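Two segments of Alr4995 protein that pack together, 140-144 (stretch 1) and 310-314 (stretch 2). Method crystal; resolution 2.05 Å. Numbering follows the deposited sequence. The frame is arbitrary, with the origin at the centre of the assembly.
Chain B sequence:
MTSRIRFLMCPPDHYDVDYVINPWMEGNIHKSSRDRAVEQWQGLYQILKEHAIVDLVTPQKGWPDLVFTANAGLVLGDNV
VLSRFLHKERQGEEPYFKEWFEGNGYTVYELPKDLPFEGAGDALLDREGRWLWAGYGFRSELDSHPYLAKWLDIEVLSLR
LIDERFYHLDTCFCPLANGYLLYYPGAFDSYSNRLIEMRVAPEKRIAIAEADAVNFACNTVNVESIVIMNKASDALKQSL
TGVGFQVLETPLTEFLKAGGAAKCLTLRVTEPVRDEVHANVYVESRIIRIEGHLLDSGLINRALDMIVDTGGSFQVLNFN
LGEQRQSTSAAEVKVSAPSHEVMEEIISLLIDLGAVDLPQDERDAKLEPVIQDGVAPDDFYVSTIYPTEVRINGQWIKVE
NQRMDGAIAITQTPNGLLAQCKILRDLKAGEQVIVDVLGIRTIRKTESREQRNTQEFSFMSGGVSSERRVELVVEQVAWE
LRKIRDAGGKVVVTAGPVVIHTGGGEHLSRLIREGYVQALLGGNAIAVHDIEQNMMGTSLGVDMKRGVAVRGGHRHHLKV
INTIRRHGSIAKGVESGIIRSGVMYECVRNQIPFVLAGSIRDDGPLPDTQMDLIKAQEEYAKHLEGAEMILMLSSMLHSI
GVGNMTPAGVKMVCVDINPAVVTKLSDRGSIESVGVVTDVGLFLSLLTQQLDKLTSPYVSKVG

Stretch 1 (140-144) SELDS
Stretch 2, residues 310-314: TGGSF

Two distant segments of one chain meet here in a small contact that buries 153 Å² in all. It is a van der Waals contact; no hydrogen bond or salt bridge crosses it. The CA atoms of Leu-142 and Ser-313 are the closest across the pair, 6.7 Å apart.

Stretch 1 begins extended. Ser-140 (phi/psi -79/137) and Glu-141 (-80/144) lead into helical angles at Leu-142 (-55/-38), Asp-143 (-68/-12) and Ser-144 (-75/-19). Glu-141 O accepts two bonds from Ser-144, from N at 3.0 Å and from OG at 2.7 Å. The p rotamer of Ser-144 (chi1 68°) brings OG back to that carbonyl. Ser-140 is m (-53°), and its OG bonds elsewhere in the structure.

Stretch 2 leaves a helix at Gly-311, a Schellman motif with positive phi (119/13). A CB there would jam against the carbonyl O of Thr-310, so these angles call for glycine. Gly-312 (-103/-169) leads into a strand at Ser-313 (-144/171) and Phe-314 (-147/163). Thr-310 (-79/-16) is m (-53°).

Leu-142 points toward stretch 2 with chi1 177° (t) and chi2 57° (p). This extends Leu-142 CD2 to the glycine backbone, 4.3 Å from both Gly-311 O and Gly-312 C. Ser-313 also points toward its partner. The p rotamer of Ser-313 (67°) sets Ser-313 OG 3.8 Å from Leu-142 CB. Ser-313 OG is 4.1 Å from Asp-143 OD1, too far for a hydrogen bond.

Asp-143 starts sideways, but chi1 -79° (m) and chi2 -11° bring its end nearer; both carboxylate oxygens bond elsewhere. Glu-141 also starts sideways. Chi angles of -72° (m), -83° (m) and -18° fold the side chain so that Glu-141 OE1 lies 4.4 Å from Ser-313 CB. Phe-314 points away, with chi1 66° (p) and chi2 84°, and its ring stays out of the contact.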

# COMPACT_ATOMS: atom_id res chain seq x y z
N SER B 140 -35.80 -24.17 -5.59
CA SER B 140 -37.12 -23.85 -5.07
C SER B 140 -37.21 -22.40 -4.59
O SER B 140 -36.32 -21.92 -3.92
CB SER B 140 -37.48 -24.79 -3.93
OG SER B 140 -37.33 -26.14 -4.35
N GLU B 141 -38.32 -21.76 -4.93
CA GLU B 141 -38.63 -20.40 -4.50
C GLU B 141 -39.16 -20.35 -3.08
O GLU B 141 -39.91 -21.23 -2.64
CB GLU B 141 -39.66 -19.78 -5.43
CG GLU B 141 -39.12 -19.42 -6.79
CD GLU B 141 -38.41 -18.07 -6.82
OE1 GLU B 141 -38.61 -17.26 -5.88
OE2 GLU B 141 -37.65 -17.83 -7.78
N LEU B 142 -38.78 -19.29 -2.39
CA LEU B 142 -39.23 -19.03 -1.03
C LEU B 142 -40.75 -19.02 -0.95
O LEU B 142 -41.35 -19.55 0.01
CB LEU B 142 -38.65 -17.68 -0.55
CG LEU B 142 -39.09 -17.22 0.83
CD1 LEU B 142 -38.73 -18.28 1.88
CD2 LEU B 142 -38.42 -15.87 1.15
N ASP B 143 -41.39 -18.47 -1.98
CA ASP B 143 -42.84 -18.40 -2.01
C ASP B 143 -43.57 -19.76 -2.16
O ASP B 143 -44.79 -19.83 -2.01
CB ASP B 143 -43.27 -17.47 -3.14
CG ASP B 143 -43.14 -16.00 -2.78
OD1 ASP B 143 -42.91 -15.70 -1.58
OD2 ASP B 143 -43.27 -15.14 -3.68
N SER B 144 -42.86 -20.83 -2.47
CA SER B 144 -43.51 -22.14 -2.52
C SER B 144 -43.78 -22.70 -1.12
O SER B 144 -44.63 -23.57 -0.94
CB SER B 144 -42.67 -23.15 -3.32
OG SER B 144 -41.46 -23.48 -2.65
N THR B 310 -30.12 -10.13 1.65
CA THR B 310 -30.49 -10.25 3.07
C THR B 310 -31.24 -11.56 3.37
O THR B 310 -31.35 -11.97 4.53
CB THR B 310 -31.35 -9.03 3.49
OG1 THR B 310 -30.66 -7.82 3.15
CG2 THR B 310 -31.65 -9.04 4.99
N GLY B 311 -31.74 -12.23 2.34
CA GLY B 311 -32.37 -13.53 2.53
C GLY B 311 -33.83 -13.60 2.13
O GLY B 311 -34.52 -14.58 2.45
N GLY B 312 -34.30 -12.58 1.42
CA GLY B 312 -35.67 -12.56 0.95
C GLY B 312 -35.83 -12.91 -0.52
O GLY B 312 -34.90 -13.39 -1.15
N SER B 313 -37.02 -12.68 -1.06
CA SER B 313 -37.25 -12.79 -2.49
C SER B 313 -38.23 -11.72 -2.89
O SER B 313 -38.80 -11.05 -2.02
CB SER B 313 -37.78 -14.18 -2.89
OG SER B 313 -39.08 -14.38 -2.38
N PHE B 314 -38.44 -11.53 -4.18
CA PHE B 314 -39.30 -10.45 -4.62
C PHE B 314 -40.05 -10.80 -5.89
O PHE B 314 -39.69 -11.71 -6.61
CB PHE B 314 -38.50 -9.16 -4.86
CG PHE B 314 -37.53 -9.26 -6.00
CD1 PHE B 314 -37.95 -9.03 -7.31
CD2 PHE B 314 -36.21 -9.58 -5.78
CE1 PHE B 314 -37.06 -9.14 -8.36
CE2 PHE B 314 -35.31 -9.68 -6.83
CZ PHE B 314 -35.74 -9.46 -8.12